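Local coordinates for ribosomal-protein-S5-alanine N-acetyltransferase (Vibrio fischeri, PDB 3IGR) that probably transfers the acetyl group of acetyl-CoA to the N-terminal alanine of ribosomal protein uS5, as a RimJ-type member of the GNAT acetyltransferases, at residues V21-F27 against F45-W51; I81-Y86 against H98-D104. One frame throughout, in Å; residues are numbered along the deposited sequence.

Interaction 1 of 2, residues V21-F27 against F45-W51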
ATOM      1  N   VAL A  21      22.415  14.277 -20.458  1.00 11.62           N
ATOM      2  CA  VAL A  21      23.559  13.496 -19.985  1.00 11.87           C
ATOM      3  C   VAL A  21      23.137  12.497 -18.914  1.00 12.00           C
ATOM      4  O   VAL A  21      23.495  11.323 -18.970  1.00 12.22           O
ATOM      5  CB  VAL A  21      24.698  14.413 -19.452  1.00 11.98           C
ATOM      6  CG1 VAL A  21      25.800  13.596 -18.790  1.00 11.77           C
ATOM      7  CG2 VAL A  21      25.269  15.249 -20.582  1.00 11.71           C
ATOM      8  N   THR A  22      22.365  12.968 -17.948  1.00 12.47           N
ATOM      9  CA  THR A  22      21.971  12.134 -16.821  1.00 12.92           C
ATOM     10  C   THR A  22      21.026  10.984 -17.193  1.00 12.35           C
ATOM     11  O   THR A  22      21.167   9.882 -16.665  1.00 12.61           O
ATOM     12  CB  THR A  22      21.417  12.969 -15.648  1.00 13.46           C
ATOM     13  OG1 THR A  22      21.074  12.097 -14.568  1.00 15.82           O
ATOM     14  CG2 THR A  22      20.192  13.755 -16.058  1.00 13.02           C
ATOM     15  N   ILE A  23      20.075  11.222 -18.096  1.00 11.19           N
ATOM     16  CA  ILE A  23      19.251  10.108 -18.581  1.00 10.94           C
ATOM     17  C   ILE A  23      20.087   9.083 -19.371  1.00 10.33           C
ATOM     18  O   ILE A  23      19.879   7.874 -19.237  1.00 10.45           O
ATOM     19  CB  ILE A  23      17.965  10.560 -19.360  1.00 10.59           C
ATOM     20  CG1 ILE A  23      16.982   9.391 -19.524  1.00 10.62           C
ATOM     21  CG2 ILE A  23      18.317  11.161 -20.724  1.00 10.22           C
ATOM     22  CD1 ILE A  23      16.397   8.889 -18.229  1.00 10.32           C
ATOM     23  N   ALA A  24      21.025   9.572 -20.177  1.00  9.96           N
ATOM     24  CA  ALA A  24      21.937   8.704 -20.924  1.00 10.29           C
ATOM     25  C   ALA A  24      22.732   7.822 -19.963  1.00 10.44           C
ATOM     26  O   ALA A  24      22.776   6.601 -20.139  1.00 10.19           O
ATOM     27  CB  ALA A  24      22.897   9.543 -21.791  1.00 10.19           C
ATOM     28  N   ASN A  25      23.350   8.452 -18.953  1.00 10.63           N
ATOM     29  CA  ASN A  25      24.118   7.736 -17.931  1.00 10.85           C
ATOM     30  C   ASN A  25      23.291   6.656 -17.261  1.00 11.01           C
ATOM     31  O   ASN A  25      23.785   5.565 -17.005  1.00 11.56           O
ATOM     32  CB  ASN A  25      24.675   8.693 -16.875  1.00 11.33           C
ATOM     33  CG  ASN A  25      25.752   9.597 -17.417  1.00 11.65           C
ATOM     34  OD1 ASN A  25      26.292   9.365 -18.500  1.00 13.64           O
ATOM     35  ND2 ASN A  25      26.081  10.636 -16.663  1.00 13.20           N
ATOM     36  N   TYR A  26      22.029   6.966 -16.986  1.00 10.49           N
ATOM     37  CA  TYR A  26      21.134   6.024 -16.332  1.00 10.05           C
ATOM     38  C   TYR A  26      20.935   4.749 -17.160  1.00  9.88           C
ATOM     39  O   TYR A  26      20.968   3.651 -16.611  1.00 10.19           O
ATOM     40  CB  TYR A  26      19.784   6.678 -16.007  1.00  9.71           C
ATOM     41  CG  TYR A  26      18.705   5.683 -15.645  1.00  8.63           C
ATOM     42  CD1 TYR A  26      18.631   5.142 -14.362  1.00  6.41           C
ATOM     43  CD2 TYR A  26      17.754   5.274 -16.588  1.00  9.09           C
ATOM     44  CE1 TYR A  26      17.668   4.214 -14.038  1.00  5.56           C
ATOM     45  CE2 TYR A  26      16.774   4.357 -16.264  1.00  6.79           C
ATOM     46  CZ  TYR A  26      16.733   3.833 -14.988  1.00  7.05           C
ATOM     47  OH  TYR A  26      15.754   2.922 -14.666  1.00  8.45           O
ATOM     48  N   PHE A  27      20.703   4.885 -18.463  1.00  9.54           N
ATOM     49  CA  PHE A  27      20.450   3.699 -19.270  1.00  9.60           C
ATOM     50  C   PHE A  27      21.751   2.973 -19.546  1.00 10.13           C
ATOM     51  O   PHE A  27      21.793   1.747 -19.615  1.00 10.28           O
ATOM     52  CB  PHE A  27      19.674   4.035 -20.554  1.00  9.87           C
ATOM     53  CG  PHE A  27      18.204   4.285 -20.308  1.00 10.04           C
ATOM     54  CD1 PHE A  27      17.381   3.253 -19.865  1.00 10.40           C
ATOM     55  CD2 PHE A  27      17.657   5.549 -20.484  1.00 10.78           C
ATOM     56  CE1 PHE A  27      16.024   3.471 -19.610  1.00 11.96           C
ATOM     57  CE2 PHE A  27      16.298   5.779 -20.231  1.00 13.29           C
ATOM     58  CZ  PHE A  27      15.480   4.734 -19.797  1.00 12.42           C
ATOM     59  N   PHE A  45      20.704   5.348 -28.009  1.00 12.18           N
ATOM     60  CA  PHE A  45      19.957   5.271 -26.768  1.00 12.66           C
ATOM     61  C   PHE A  45      20.800   5.489 -25.511  1.00 12.76           C
ATOM     62  O   PHE A  45      20.273   5.879 -24.464  1.00 13.11           O
ATOM     63  CB  PHE A  45      19.279   3.903 -26.693  1.00 13.25           C
ATOM     64  CG  PHE A  45      18.217   3.816 -25.660  1.00 13.70           C
ATOM     65  CD1 PHE A  45      16.954   4.336 -25.903  1.00 14.47           C
ATOM     66  CD2 PHE A  45      18.471   3.203 -24.436  1.00 14.29           C
ATOM     67  CE1 PHE A  45      15.965   4.257 -24.927  1.00 14.76           C
ATOM     68  CE2 PHE A  45      17.481   3.106 -23.470  1.00 12.79           C
ATOM     69  CZ  PHE A  45      16.232   3.640 -23.714  1.00 13.02           C
ATOM     70  N   PHE A  46      22.100   5.229 -25.607  1.00 12.50           N
ATOM     71  CA  PHE A  46      22.973   5.268 -24.450  1.00 12.66           C
ATOM     72  C   PHE A  46      23.948   6.460 -24.463  1.00 12.81           C
ATOM     73  O   PHE A  46      24.820   6.549 -23.601  1.00 12.84           O
ATOM     74  CB  PHE A  46      23.741   3.952 -24.307  1.00 12.64           C
ATOM     75  CG  PHE A  46      22.863   2.721 -24.264  1.00 12.51           C
ATOM     76  CD1 PHE A  46      22.187   2.367 -23.103  1.00 13.41           C
ATOM     77  CD2 PHE A  46      22.740   1.893 -25.376  1.00 11.98           C
ATOM     78  CE1 PHE A  46      21.395   1.210 -23.063  1.00 12.51           C
ATOM     79  CE2 PHE A  46      21.957   0.745 -25.337  1.00 11.69           C
ATOM     80  CZ  PHE A  46      21.279   0.407 -24.182  1.00 12.04           C
ATOM     81  N   THR A  47      23.762   7.377 -25.414  1.00 12.58           N
ATOM     82  CA  THR A  47      24.574   8.589 -25.549  1.00 12.71           C
ATOM     83  C   THR A  47      23.759   9.854 -25.251  1.00 12.15           C
ATOM     84  O   THR A  47      22.577   9.904 -25.583  1.00 11.24           O
ATOM     85  CB  THR A  47      25.072   8.775 -26.987  1.00 12.34           C
ATOM     86  OG1 THR A  47      23.948   9.028 -27.840  1.00 12.65           O
ATOM     87  CG2 THR A  47      25.843   7.551 -27.482  1.00 13.81           C
ATOM     88  N   PRO A  48      24.414  10.900 -24.691  1.00 12.13           N
ATOM     89  CA  PRO A  48      23.765  12.204 -24.512  1.00 12.14           C
ATOM     90  C   PRO A  48      23.268  12.846 -25.816  1.00 12.25           C
ATOM     91  O   PRO A  48      22.194  13.445 -25.821  1.00 11.99           O
ATOM     92  CB  PRO A  48      24.860  13.060 -23.855  1.00 12.50           C
ATOM     93  CG  PRO A  48      25.747  12.068 -23.172  1.00 12.26           C
ATOM     94  CD  PRO A  48      25.762  10.880 -24.088  1.00 12.25           C
ATOM     95  N   GLU A  49      24.019  12.713 -26.913  1.00 12.71           N
ATOM     96  CA  GLU A  49      23.574  13.264 -28.203  1.00 13.13           C
ATOM     97  C   GLU A  49      22.283  12.626 -28.711  1.00 13.08           C
ATOM     98  O   GLU A  49      21.432  13.317 -29.272  1.00 13.52           O
ATOM     99  CB  GLU A  49      24.664  13.213 -29.283  1.00 13.50           C
ATOM    100  CG  GLU A  49      25.749  12.159 -29.081  1.00 14.68           C
ATOM    101  CD  GLU A  49      26.835  12.601 -28.107  1.00 15.19           C
ATOM    102  OE1 GLU A  49      27.545  13.591 -28.388  1.00 15.65           O
ATOM    103  OE2 GLU A  49      26.985  11.943 -27.057  1.00 15.58           O
ATOM    104  N   GLY A  50      22.129  11.323 -28.497  1.00 12.99           N
ATOM    105  CA  GLY A  50      20.901  10.615 -28.893  1.00 12.86           C
ATOM    106  C   GLY A  50      19.696  11.124 -28.127  1.00 12.86           C
ATOM    107  O   GLY A  50      18.595  11.247 -28.672  1.00 13.44           O
ATOM    108  N   TRP A  51      19.900  11.430 -26.853  1.00 12.49           N
ATOM    109  CA  TRP A  51      18.822  11.949 -26.018  1.00 12.09           C
ATOM    110  C   TRP A  51      18.450  13.409 -26.292  1.00 11.71           C
ATOM    111  O   TRP A  51      17.274  13.751 -26.235  1.00 11.11           O
ATOM    112  CB  TRP A  51      19.107  11.688 -24.542  1.00 11.92           C
ATOM    113  CG  TRP A  51      18.679  10.312 -24.176  1.00 12.24           C
ATOM    114  CD1 TRP A  51      19.449   9.190 -24.173  1.00 12.36           C
ATOM    115  CD2 TRP A  51      17.361   9.896 -23.799  1.00 11.25           C
ATOM    116  NE1 TRP A  51      18.698   8.100 -23.807  1.00 10.98           N
ATOM    117  CE2 TRP A  51      17.413   8.508 -23.561  1.00 11.41           C
ATOM    118  CE3 TRP A  51      16.145  10.567 -23.623  1.00 12.28           C
ATOM    119  CZ2 TRP A  51      16.294   7.768 -23.162  1.00 11.14           C
ATOM    120  CZ3 TRP A  51      15.014   9.820 -23.217  1.00 11.57           C
ATOM    121  CH2 TRP A  51      15.107   8.441 -22.993  1.00 11.08           C
TER
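Residues 21-27 are a run of helix 20-29, and the chain of 45-51 passes alongside: the end of a 3-10 segment, Phe45 and Phe46, then the first turn of helix 48-63. The backbones come near at two places, Val21 CA to Pro48 CA at 4.7 Å and Ala24 CA to Phe46 CA at 5.0 Å. What lets them so close is Ala24, whose small CB sits 3.5 Å from Pro48 N and 3.6 Å from Thr47 C. Thr47 is the N-cap of the second helix; its OG1 accepts from Gly50 N at 3.0 Å. One turn back from Ala24, Val21 CG2 rests at 4.0 Å on Pro48 CB, at the solvent-facing end.

On the inner side, Ile23 CG2 lies over the face of the Trp51 five-membered ring, 3.7 Å from its centroid, a CH-pi contact. Trp51 NE1 donates a hydrogen bond to Phe45 O at 2.8 Å, tying the 3-10 segment to the new helix. Phe45 turns its ring edge to the face of Phe27, centroids 4.7 Å apart, while the Trp51 six-membered ring meets Phe27 rim to rim with nearly parallel planes. Ile23 and Phe27 also reach strands 68-74 and 79-90. Phe27, Phe45 and Trp51 thus form an aromatic cluster joining the first two long helices of the GNAT domain beside its sheet.

Interaction 2 of 2, residues I81-Y86 against H98-D104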
ATOM      1  N   ILE A  81      17.457   7.764 -11.325  1.00 11.34           N
ATOM      2  CA  ILE A  81      17.485   6.375 -10.858  1.00 11.47           C
ATOM      3  C   ILE A  81      16.240   5.594 -11.265  1.00 11.45           C
ATOM      4  O   ILE A  81      16.025   4.472 -10.813  1.00 10.89           O
ATOM      5  CB  ILE A  81      17.658   6.296  -9.323  1.00 12.18           C
ATOM      6  CG1 ILE A  81      16.460   6.964  -8.630  1.00 13.35           C
ATOM      7  CG2 ILE A  81      18.997   6.938  -8.929  1.00 11.56           C
ATOM      8  CD1 ILE A  81      15.846   6.179  -7.498  1.00 15.86           C
ATOM      9  N   GLY A  82      15.427   6.184 -12.138  1.00 11.79           N
ATOM     10  CA  GLY A  82      14.193   5.529 -12.580  1.00 12.03           C
ATOM     11  C   GLY A  82      13.443   6.373 -13.584  1.00 12.21           C
ATOM     12  O   GLY A  82      13.742   7.558 -13.753  1.00 12.00           O
ATOM     13  N   THR A  83      12.474   5.745 -14.255  1.00 11.89           N
ATOM     14  CA  THR A  83      11.658   6.405 -15.254  1.00 11.97           C
ATOM     15  C   THR A  83      10.236   5.860 -15.148  1.00 11.91           C
ATOM     16  O   THR A  83      10.029   4.714 -14.738  1.00 11.57           O
ATOM     17  CB  THR A  83      12.162   6.132 -16.713  1.00 11.63           C
ATOM     18  OG1 THR A  83      12.108   4.730 -16.966  1.00 11.86           O
ATOM     19  CG2 THR A  83      13.597   6.640 -16.948  1.00 10.85           C
ATOM     20  N   VAL A  84       9.263   6.688 -15.491  1.00 11.80           N
ATOM     21  CA  VAL A  84       7.873   6.230 -15.623  1.00 12.12           C
ATOM     22  C   VAL A  84       7.385   6.942 -16.856  1.00 12.39           C
ATOM     23  O   VAL A  84       7.333   8.171 -16.880  1.00 12.37           O
ATOM     24  CB  VAL A  84       6.975   6.572 -14.388  1.00 12.32           C
ATOM     25  CG1 VAL A  84       5.583   5.976 -14.546  1.00 11.57           C
ATOM     26  CG2 VAL A  84       7.591   6.028 -13.078  1.00 12.88           C
ATOM     27  N   SER A  85       7.066   6.176 -17.897  1.00 12.51           N
ATOM     28  CA  SER A  85       6.751   6.770 -19.197  1.00 12.41           C
ATOM     29  C   SER A  85       5.319   6.459 -19.589  1.00 12.18           C
ATOM     30  O   SER A  85       4.946   5.296 -19.677  1.00 12.10           O
ATOM     31  CB  SER A  85       7.699   6.231 -20.261  1.00 12.06           C
ATOM     32  OG  SER A  85       7.281   6.661 -21.549  1.00 14.27           O
ATOM     33  N   TYR A  86       4.523   7.501 -19.823  1.00 12.50           N
ATOM     34  CA  TYR A  86       3.148   7.344 -20.326  1.00 12.13           C
ATOM     35  C   TYR A  86       3.178   7.690 -21.809  1.00 11.88           C
ATOM     36  O   TYR A  86       3.520   8.817 -22.188  1.00 12.13           O
ATOM     37  CB  TYR A  86       2.163   8.229 -19.559  1.00 11.72           C
ATOM     38  CG  TYR A  86       2.110   7.859 -18.102  1.00 12.73           C
ATOM     39  CD1 TYR A  86       1.239   6.873 -17.651  1.00 11.56           C
ATOM     40  CD2 TYR A  86       2.986   8.448 -17.176  1.00 12.36           C
ATOM     41  CE1 TYR A  86       1.203   6.514 -16.308  1.00  9.52           C
ATOM     42  CE2 TYR A  86       2.960   8.087 -15.829  1.00 10.99           C
ATOM     43  CZ  TYR A  86       2.065   7.114 -15.412  1.00  9.87           C
ATOM     44  OH  TYR A  86       2.040   6.721 -14.112  1.00  9.81           O
ATOM     45  N   HIS A  98      -0.436   3.965 -22.188  1.00 11.30           N
ATOM     46  CA  HIS A  98       0.423   2.897 -21.730  1.00 11.96           C
ATOM     47  C   HIS A  98       1.445   3.454 -20.756  1.00 11.57           C
ATOM     48  O   HIS A  98       2.024   4.515 -20.994  1.00 11.88           O
ATOM     49  CB  HIS A  98       1.133   2.259 -22.929  1.00 11.80           C
ATOM     50  CG  HIS A  98       2.062   1.150 -22.560  1.00 13.52           C
ATOM     51  ND1 HIS A  98       1.655  -0.166 -22.473  1.00 15.01           N
ATOM     52  CD2 HIS A  98       3.382   1.159 -22.247  1.00 12.54           C
ATOM     53  CE1 HIS A  98       2.688  -0.922 -22.134  1.00 13.52           C
ATOM     54  NE2 HIS A  98       3.746  -0.143 -21.990  1.00 13.25           N
ATOM     55  N   VAL A  99       1.661   2.730 -19.664  1.00 11.45           N
ATOM     56  CA  VAL A  99       2.722   3.048 -18.724  1.00 11.48           C
ATOM     57  C   VAL A  99       3.828   1.996 -18.831  1.00 11.47           C
ATOM     58  O   VAL A  99       3.561   0.776 -18.861  1.00 11.58           O
ATOM     59  CB  VAL A  99       2.209   3.187 -17.249  1.00 10.80           C
ATOM     60  CG1 VAL A  99       1.586   1.887 -16.713  1.00 10.90           C
ATOM     61  CG2 VAL A  99       3.353   3.698 -16.323  1.00 11.89           C
ATOM     62  N   GLY A 100       5.061   2.479 -18.898  1.00 10.90           N
ATOM     63  CA  GLY A 100       6.259   1.618 -18.814  1.00 12.00           C
ATOM     64  C   GLY A 100       7.207   2.262 -17.815  1.00 11.90           C
ATOM     65  O   GLY A 100       7.284   3.490 -17.744  1.00 13.82           O
ATOM     66  N   TYR A 101       7.928   1.465 -17.043  1.00 11.56           N
ATOM     67  CA  TYR A 101       8.789   2.032 -15.986  1.00 11.56           C
ATOM     68  C   TYR A 101      10.044   1.199 -15.800  1.00 11.44           C
ATOM     69  O   TYR A 101      10.088   0.027 -16.175  1.00 10.73           O
ATOM     70  CB  TYR A 101       8.051   2.146 -14.633  1.00 10.96           C
ATOM     71  CG  TYR A 101       7.238   0.918 -14.307  1.00 12.04           C
ATOM     72  CD1 TYR A 101       5.882   0.884 -14.594  1.00 13.37           C
ATOM     73  CD2 TYR A 101       7.834  -0.223 -13.746  1.00 13.70           C
ATOM     74  CE1 TYR A 101       5.127  -0.233 -14.342  1.00 15.57           C
ATOM     75  CE2 TYR A 101       7.091  -1.347 -13.477  1.00 13.49           C
ATOM     76  CZ  TYR A 101       5.733  -1.344 -13.779  1.00 13.72           C
ATOM     77  OH  TYR A 101       4.956  -2.439 -13.542  1.00 14.76           O
ATOM     78  N   SER A 102      11.052   1.813 -15.191  1.00 11.31           N
ATOM     79  CA  SER A 102      12.271   1.111 -14.850  1.00 11.77           C
ATOM     80  C   SER A 102      12.876   1.760 -13.616  1.00 11.78           C
ATOM     81  O   SER A 102      12.564   2.917 -13.281  1.00 11.42           O
ATOM     82  CB  SER A 102      13.274   1.140 -16.025  1.00 12.07           C
ATOM     83  OG  SER A 102      13.728   2.462 -16.274  1.00 12.80           O
ATOM     84  N   LEU A 103      13.725   0.996 -12.943  1.00 11.80           N
ATOM     85  CA  LEU A 103      14.435   1.442 -11.754  1.00 11.69           C
ATOM     86  C   LEU A 103      15.862   0.941 -11.798  1.00 11.80           C
ATOM     87  O   LEU A 103      16.128  -0.188 -12.241  1.00 11.88           O
ATOM     88  CB  LEU A 103      13.742   0.922 -10.495  1.00 11.62           C
ATOM     89  CG  LEU A 103      14.180   1.491  -9.134  1.00 11.34           C
ATOM     90  CD1 LEU A 103      13.850   2.960  -9.028  1.00 11.76           C
ATOM     91  CD2 LEU A 103      13.497   0.725  -8.024  1.00 10.37           C
ATOM     92  N   ASP A 104      16.775   1.800 -11.356  1.00 11.74           N
ATOM     93  CA  ASP A 104      18.177   1.450 -11.182  1.00 12.11           C
ATOM     94  C   ASP A 104      18.305   0.204 -10.308  1.00 12.07           C
ATOM     95  O   ASP A 104      17.597   0.086  -9.321  1.00 12.97           O
ATOM     96  CB  ASP A 104      18.913   2.630 -10.556  1.00 11.67           C
ATOM     97  CG  ASP A 104      20.410   2.429 -10.532  1.00 12.28           C
ATOM     98  OD1 ASP A 104      21.081   2.909 -11.469  1.00 12.46           O
ATOM     99  OD2 ASP A 104      20.907   1.766  -9.600  1.00 11.09           O
TER
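His98 lies near the start of strand 96-103, which runs antiparallel to 81-86 at 173°, the axes 4.6 Å apart at their closest; His98 O receives a CA-H...O contact from Tyr86 CA at 3.1 Å. Val99, a non-hydrogen-bonded partner of Tyr86, puts CG2 3.5 Å from Tyr86 CE1 and 3.6 Å from Val84 CG1, an apolar patch on the face covered by helix 112-126. Gly100 pairs with Ser85 through two hydrogen bonds, Ser85 N to Gly100 O at 2.7 Å and Gly100 N to Ser85 O at 2.9 Å. Tyr101 CB sits 4.2 Å from Val84 CG2; its ring leads away, and OH hydrogen-bonds to Ser144. Ser102 and Thr83 form the next hydrogen-bonded pair: Thr83 N to Ser102 O is 3.0 Å and Ser102 N to Thr83 O 3.1 Å. Thr83 OG1 and Ser102 OG also share a hydrogen bond, at 2.9 Å, on the face toward helix 20-29, where Tyr26 is a further partner of Ser102. Leu103 faces Gly82, its CD1 3.2 Å from Ile81 O. Asp104 N donates a nearly straight hydrogen bond to Ile81 O at 2.8 Å; Asp104 OD1 makes a salt bridge to Arg29 and a hydrogen bond from Asn30. Along its other edge strand 79-90 pairs with strand 68-74, where Ile81 and Gly82 both face Val72 in a classic beta bulge. This hairpin is central to the GNAT sheet; as in relatives, 96-103 probably leads into the acetyl-CoA pyrophosphate-binding loop and helix 112-126.

The centre of interaction 2 is about 3 Å from the centre of the chain, that of interaction 1 about 16 Å, and interaction 1 is only partly buried, with Val21 exposed. They bury similar areas, 448 Å² in interaction 1 and 498 Å² in interaction 2, by different means: ring and methyl packing between helical segments in interaction 1, a backbone ladder with a hydroxyl pair in interaction 2. The two meet through helix 20-29, which packs on one sheet face. Tyr26, out of reach of 45-51, points its OH to Ser102 OG at 2.6 Å, a probable hydrogen bond, while Ile23 and Phe27 touch Thr83. Helix 112-126 covers the other face, beyond Val84, Tyr86 and Tyr101.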